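Local coordinates for protein periplasmic beta-glucosidase (Pseudomonas aeruginosa, PDB 6R5I) that probably hydrolyses terminal, non-reducing beta-D-glucosyl residues in the periplasm and releases beta-D-glucose, at residues Asn227-Thr232 with His265-Asn270; Gly396-Ala401 with Ala484-Ser489. All coordinates share one frame; numbering follows the deposited sequence.

Interaction 1 of 2, residues Asn227-Thr232 with His265-Asn270; sequences NGVPAT and HGLAGN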
ATOM      1  N   ASN A 227       1.801   7.781  12.024  1.00 10.59           N
ATOM      2  CA  ASN A 227       0.946   6.990  12.955  1.00 10.84           C
ATOM      3  C   ASN A 227      -0.060   7.931  13.643  1.00 11.23           C
ATOM      4  O   ASN A 227      -0.220   7.857  14.880  1.00 10.29           O
ATOM      5  CB  ASN A 227       1.856   6.224  13.919  1.00 11.48           C
ATOM      6  CG  ASN A 227       2.745   5.229  13.206  1.00 11.47           C
ATOM      7  OD1 ASN A 227       2.636   5.062  12.006  1.00 10.76           O
ATOM      8  ND2 ASN A 227       3.621   4.548  13.931  1.00 11.26           N
ATOM      9  N   GLY A 228      -0.678   8.825  12.865  1.00 11.27           N
ATOM     10  CA  GLY A 228      -1.743   9.723  13.363  1.00 10.99           C
ATOM     11  C   GLY A 228      -1.278  11.106  13.778  1.00  9.96           C
ATOM     12  O   GLY A 228      -2.161  11.978  13.960  1.00  9.67           O
ATOM     13  N   VAL A 229       0.022  11.334  13.968  1.00  9.89           N
ATOM     14  CA  VAL A 229       0.501  12.655  14.456  1.00 10.21           C
ATOM     15  C   VAL A 229       1.295  13.362  13.364  1.00 10.87           C
ATOM     16  O   VAL A 229       2.395  12.912  12.996  1.00  8.21           O
ATOM     17  CB  VAL A 229       1.322  12.537  15.743  1.00 10.25           C
ATOM     18  CG1 VAL A 229       1.730  13.922  16.221  1.00 10.97           C
ATOM     19  CG2 VAL A 229       0.538  11.800  16.827  1.00 11.81           C
ATOM     20  N   PRO A 230       0.802  14.524  12.857  1.00 10.58           N
ATOM     21  CA  PRO A 230       1.580  15.283  11.888  1.00 10.80           C
ATOM     22  C   PRO A 230       3.005  15.517  12.413  1.00 10.90           C
ATOM     23  O   PRO A 230       3.189  15.823  13.584  1.00  9.97           O
ATOM     24  CB  PRO A 230       0.808  16.604  11.742  1.00 11.44           C
ATOM     25  CG  PRO A 230      -0.626  16.181  12.044  1.00 11.85           C
ATOM     26  CD  PRO A 230      -0.491  15.149  13.147  1.00 11.71           C
ATOM     27  N   ALA A 231       4.002  15.358  11.547  1.00 10.58           N
ATOM     28  CA  ALA A 231       5.416  15.588  11.925  1.00 11.32           C
ATOM     29  C   ALA A 231       5.560  16.956  12.612  1.00 10.93           C
ATOM     30  O   ALA A 231       6.365  17.074  13.540  1.00 11.21           O
ATOM     31  CB  ALA A 231       6.299  15.463  10.714  1.00 11.13           C
ATOM     32  N   THR A 232       4.817  17.954  12.139  1.00 11.18           N
ATOM     33  CA  THR A 232       4.938  19.376  12.561  1.00 11.71           C
ATOM     34  C   THR A 232       4.458  19.528  14.009  1.00 12.32           C
ATOM     35  O   THR A 232       4.860  20.528  14.652  1.00 14.69           O
ATOM     36  CB  THR A 232       4.215  20.285  11.562  1.00 13.31           C
ATOM     37  OG1 THR A 232       4.744  20.046  10.254  1.00 12.88           O
ATOM     38  CG2 THR A 232       4.367  21.755  11.902  1.00 14.47           C
ATOM     39  N   HIS A 265      -5.440  18.811   9.449  1.00 10.54           N
ATOM     40  CA  HIS A 265      -5.114  17.471  10.008  1.00 10.81           C
ATOM     41  C   HIS A 265      -6.070  17.126  11.150  1.00 11.18           C
ATOM     42  O   HIS A 265      -6.173  15.934  11.492  1.00 11.73           O
ATOM     43  CB  HIS A 265      -3.672  17.410  10.488  1.00 10.42           C
ATOM     44  CG  HIS A 265      -2.660  17.172   9.420  1.00 10.11           C
ATOM     45  ND1 HIS A 265      -2.596  15.951   8.733  1.00 10.58           N
ATOM     46  CD2 HIS A 265      -1.604  17.909   9.012  1.00  9.73           C
ATOM     47  CE1 HIS A 265      -1.548  15.985   7.936  1.00 10.42           C
ATOM     48  NE2 HIS A 265      -0.941  17.167   8.073  1.00 10.15           N
ATOM     49  N   GLY A 266      -6.699  18.120  11.776  1.00 10.99           N
ATOM     50  CA  GLY A 266      -7.624  17.869  12.894  1.00 11.27           C
ATOM     51  C   GLY A 266      -6.872  17.684  14.203  1.00 11.28           C
ATOM     52  O   GLY A 266      -7.415  17.006  15.109  1.00 10.22           O
ATOM     53  N   LEU A 267      -5.702  18.305  14.347  1.00 11.03           N
ATOM     54  CA  LEU A 267      -5.021  18.364  15.665  1.00 12.56           C
ATOM     55  C   LEU A 267      -5.317  19.690  16.370  1.00 12.12           C
ATOM     56  O   LEU A 267      -5.132  19.735  17.568  1.00 12.29           O
ATOM     57  CB  LEU A 267      -3.523  18.131  15.536  1.00 14.49           C
ATOM     58  CG  LEU A 267      -3.181  16.675  15.855  1.00 17.78           C
ATOM     59  CD1 LEU A 267      -3.426  15.807  14.632  1.00 16.67           C
ATOM     60  CD2 LEU A 267      -1.804  16.515  16.431  1.00 20.58           C
ATOM     61  N   ALA A 268      -5.769  20.692  15.648  1.00 13.83           N
ATOM     62  CA  ALA A 268      -6.047  22.036  16.193  1.00 14.36           C
ATOM     63  C   ALA A 268      -7.342  22.564  15.599  1.00 14.90           C
ATOM     64  O   ALA A 268      -7.610  22.286  14.436  1.00 15.12           O
ATOM     65  CB  ALA A 268      -4.888  22.942  15.867  1.00 14.52           C
ATOM     66  N   GLY A 269      -8.098  23.326  16.381  1.00 14.67           N
ATOM     67  CA  GLY A 269      -9.326  23.993  15.912  1.00 16.67           C
ATOM     68  C   GLY A 269      -9.067  25.392  15.427  1.00 15.73           C
ATOM     69  O   GLY A 269      -9.942  25.950  14.770  1.00 15.62           O
ATOM     70  N   ASN A 270      -7.890  25.938  15.731  1.00 14.62           N
ATOM     71  CA  ASN A 270      -7.593  27.343  15.405  1.00 15.44           C
ATOM     72  C   ASN A 270      -6.088  27.518  15.283  1.00 15.71           C
ATOM     73  O   ASN A 270      -5.335  26.628  15.726  1.00 14.97           O
ATOM     74  CB  ASN A 270      -8.188  28.268  16.470  1.00 16.78           C
ATOM     75  CG  ASN A 270      -7.734  27.889  17.858  1.00 18.37           C
ATOM     76  OD1 ASN A 270      -6.581  28.112  18.203  1.00 18.20           O
ATOM     77  ND2 ASN A 270      -8.619  27.278  18.640  1.00 21.06           N
TER
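His265 and Pro230 meet ring against ring. Pro230 CG sits over one face of the imidazole, 3.7 Å from the centroid of the His265 ring and 21° off its normal, a CH-pi contact. The proline carbon is shifted toward the rim, and its closest approach is 3.5 Å, from Pro230 CG to His265 CG. With CG of His265 anti to its carbonyl carbon (chi1 -81°), the imidazole is turned to offer this face. Its orientation is also fixed by a hydrogen bond from NE2 to Leu223 O. The carbonyl O of His265 accepts a bond from Ser667 of the second subunit. Gly266 then turns the chain at positive phi. Leu267 follows and reaches toward the proline. The tightest carbon pair is Leu267 CD1 to Pro230 CD, 3.4 Å, somewhat closer than usual. Leu267 CD2 also flanks Pro230 CD and lies more loosely by Val229 CG1, at 4.4 Å. Further on, the side chain of Asn270 N-caps helix 271-281 by bonding Asp273 N. The partner segment holds the turn and second strand of a small beta hairpin, 225-226 with 229-230. The contact thus joins two loops that follow the adjacent parallel strands 218-221 and 251-253 of the family 3 TIM-barrel domain.

Interaction 2 of 2, residues Gly396-Ala401 with Ala484-Ser489; sequences GSWSAA and AHEASS
Trp398 and His485 form the tight part of this contact. They make a T-shaped pair: the imidazole edge points at the five-membered ring of the indole, with centroids of these two rings 4.3 Å apart and planes at 60°. Trp398 CG lies anti to the carbonyl carbon (chi1 -68°), which carries the indole over to His485. His485 CE1 leads, 3.3 Å from Trp398 NE1. His485 ND1 accepts a bent bond (141°) from the N-H of Glu486, 2.8 Å from N and near the ring plane, which helps hold the ring's rotation. Ser397 CB makes a CH-pi contact over one imidazole face, 3.6 Å from the His485 ring centroid. Between buried Ser397 and Ala484, a water donates to Ala484 O at 3.0 Å. The looser side is partly exposed. There a second water accepts from Trp398 N at 2.9 Å. Glu486 makes a lighter contact, with OE1 3.6 Å from Trp398 CZ2 at the indole edge and the carboxylate nearly coplanar. Its OE2 bonds Tyr190 and forms a salt bridge with Arg585 of the second subunit. Trp398 and Ser397 O meet Asp79 and His82 of the barrel domain, consistent with the domain interface where family 3 enzymes place their active-site cleft.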
ATOM      1  N   GLY A 396      14.415  18.274 -15.647  1.00 15.29           N
ATOM      2  CA  GLY A 396      13.638  17.605 -14.585  1.00 15.14           C
ATOM      3  C   GLY A 396      12.824  18.565 -13.731  1.00 16.20           C
ATOM      4  O   GLY A 396      12.780  19.782 -14.038  1.00 17.54           O
ATOM      5  N   SER A 397      12.136  18.015 -12.722  1.00 15.79           N
ATOM      6  CA  SER A 397      11.436  18.779 -11.665  1.00 15.35           C
ATOM      7  C   SER A 397      12.473  19.338 -10.673  1.00 14.75           C
ATOM      8  O   SER A 397      13.580  18.757 -10.547  1.00 14.90           O
ATOM      9  CB  SER A 397      10.427  17.895 -10.955  1.00 15.87           C
ATOM     10  OG  SER A 397      11.106  16.860 -10.260  1.00 16.88           O
ATOM     11  N   TRP A 398      12.108  20.389  -9.936  1.00 12.96           N
ATOM     12  CA  TRP A 398      12.977  21.033  -8.917  1.00 13.90           C
ATOM     13  C   TRP A 398      14.304  21.431  -9.574  1.00 13.51           C
ATOM     14  O   TRP A 398      15.406  21.031  -9.075  1.00 14.45           O
ATOM     15  CB  TRP A 398      13.182  20.113  -7.714  1.00 14.22           C
ATOM     16  CG  TRP A 398      11.928  19.900  -6.912  1.00 15.19           C
ATOM     17  CD1 TRP A 398      11.158  18.768  -6.880  1.00 15.54           C
ATOM     18  CD2 TRP A 398      11.274  20.846  -6.037  1.00 16.06           C
ATOM     19  NE1 TRP A 398      10.083  18.949  -6.041  1.00 15.74           N
ATOM     20  CE2 TRP A 398      10.134  20.205  -5.507  1.00 14.93           C
ATOM     21  CE3 TRP A 398      11.544  22.166  -5.633  1.00 17.49           C
ATOM     22  CZ2 TRP A 398       9.257  20.837  -4.626  1.00 16.87           C
ATOM     23  CZ3 TRP A 398      10.692  22.783  -4.739  1.00 17.02           C
ATOM     24  CH2 TRP A 398       9.562  22.123  -4.244  1.00 17.29           C
ATOM     25  N   SER A 399      14.199  22.132 -10.694  1.00 13.92           N
ATOM     26  CA  SER A 399      15.332  22.554 -11.548  1.00 14.57           C
ATOM     27  C   SER A 399      15.869  23.919 -11.102  1.00 14.08           C
ATOM     28  O   SER A 399      16.715  24.483 -11.828  1.00 14.79           O
ATOM     29  CB  SER A 399      14.921  22.544 -13.004  1.00 14.75           C
ATOM     30  OG  SER A 399      13.862  23.435 -13.219  1.00 14.54           O
ATOM     31  N   ALA A 400      15.476  24.401  -9.920  1.00 12.53           N
ATOM     32  CA  ALA A 400      16.120  25.552  -9.251  1.00 12.47           C
ATOM     33  C   ALA A 400      16.248  26.710 -10.257  1.00 11.61           C
ATOM     34  O   ALA A 400      15.246  27.008 -10.928  1.00 12.21           O
ATOM     35  CB  ALA A 400      17.441  25.114  -8.680  1.00 12.75           C
ATOM     36  N   ALA A 401      17.427  27.323 -10.382  1.00 11.53           N
ATOM     37  CA  ALA A 401      17.666  28.459 -11.300  1.00 11.47           C
ATOM     38  C   ALA A 401      18.047  27.988 -12.712  1.00 12.60           C
ATOM     39  O   ALA A 401      18.537  28.819 -13.515  1.00 12.88           O
ATOM     40  CB  ALA A 401      18.739  29.320 -10.685  1.00 11.87           C
ATOM     41  N   ALA A 484       6.248  13.945 -12.559  1.00 14.89           N
ATOM     42  CA  ALA A 484       7.078  13.381 -11.458  1.00 19.06           C
ATOM     43  C   ALA A 484       7.579  14.555 -10.629  1.00 20.05           C
ATOM     44  O   ALA A 484       8.778  14.848 -10.632  1.00 20.86           O
ATOM     45  CB  ALA A 484       8.224  12.541 -11.979  1.00 19.76           C
ATOM     46  N   HIS A 485       6.620  15.226 -10.002  1.00 21.78           N
ATOM     47  CA  HIS A 485       6.814  16.477  -9.236  1.00 22.32           C
ATOM     48  C   HIS A 485       5.984  16.371  -7.956  1.00 19.39           C
ATOM     49  O   HIS A 485       5.165  15.436  -7.843  1.00 17.61           O
ATOM     50  CB  HIS A 485       6.425  17.703 -10.083  1.00 26.12           C
ATOM     51  CG  HIS A 485       7.211  18.928  -9.740  1.00 32.26           C
ATOM     52  ND1 HIS A 485       7.651  19.190  -8.443  1.00 32.22           N
ATOM     53  CD2 HIS A 485       7.684  19.939 -10.514  1.00 35.74           C
ATOM     54  CE1 HIS A 485       8.324  20.321  -8.432  1.00 36.04           C
ATOM     55  NE2 HIS A 485       8.391  20.788  -9.693  1.00 38.16           N
ATOM     56  N   GLU A 486       6.142  17.334  -7.063  1.00 17.21           N
ATOM     57  CA  GLU A 486       5.242  17.486  -5.909  1.00 15.30           C
ATOM     58  C   GLU A 486       3.783  17.429  -6.371  1.00 14.42           C
ATOM     59  O   GLU A 486       3.425  18.121  -7.365  1.00 13.73           O
ATOM     60  CB  GLU A 486       5.552  18.792  -5.196  1.00 16.01           C
ATOM     61  CG  GLU A 486       4.645  19.001  -4.009  1.00 14.66           C
ATOM     62  CD  GLU A 486       4.859  20.291  -3.253  1.00 16.31           C
ATOM     63  OE1 GLU A 486       5.831  21.037  -3.604  1.00 16.19           O
ATOM     64  OE2 GLU A 486       4.053  20.542  -2.318  1.00 13.42           O
ATOM     65  N   ALA A 487       2.986  16.613  -5.691  1.00 14.26           N
ATOM     66  CA  ALA A 487       1.531  16.447  -5.871  1.00 15.49           C
ATOM     67  C   ALA A 487       1.191  15.871  -7.253  1.00 17.61           C
ATOM     68  O   ALA A 487       0.016  16.037  -7.655  1.00 26.34           O
ATOM     69  CB  ALA A 487       0.840  17.768  -5.670  1.00 16.33           C
ATOM     70  N   SER A 488       2.134  15.258  -7.972  1.00 14.65           N
ATOM     71  CA  SER A 488       1.864  14.609  -9.284  0.50 14.50           C
ATOM     72  C   SER A 488       1.877  13.083  -9.114  1.00 14.31           C
ATOM     73  O   SER A 488       2.720  12.427  -9.698  1.00 14.26           O
ATOM     74  CB  SER A 488       2.850  15.065 -10.356  0.50 15.65           C
ATOM     75  OG  SER A 488       2.671  16.437 -10.661  0.50 15.50           O
ATOM     76  N   SER A 489       0.940  12.532  -8.354  1.00 12.73           N
ATOM     77  CA  SER A 489       0.853  11.070  -8.135  1.00 12.20           C
ATOM     78  C   SER A 489       0.113  10.446  -9.328  1.00 11.66           C
ATOM     79  O   SER A 489      -0.850  11.060  -9.815  1.00 10.37           O
ATOM     80  CB  SER A 489       0.221  10.767  -6.808  1.00 12.98           C
ATOM     81  OG  SER A 489       1.018  11.326  -5.770  1.00 13.10           O
TER
HETATM   82  O   HOH W   1      11.516  15.006 -11.821  1.00 32.22           O
HETATM   83  O   HOH W   2      10.037  22.354 -10.589  1.00 49.53           O

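Following the chain from the N terminus, interaction 1 comes first. It closes a loop of 32 residues that contains helix 235-245 and strand 251-253, within the barrel domain. Interaction 2 opens only later, in the C-terminal family 3 domain. Its 82 intervening residues include helix 410-418 and strands 423-427 and 472-478 of the mixed sheet. The two loops are in series and neither nest nor cross. Their centres are 26 Å apart, with nearest atoms about 12 Å apart, and they do not touch. Interaction 1 is local to one domain, whereas the loops of interaction 2 also meet the barrel domain. Residues of both touch the second subunit, so both lie at the dimer interface.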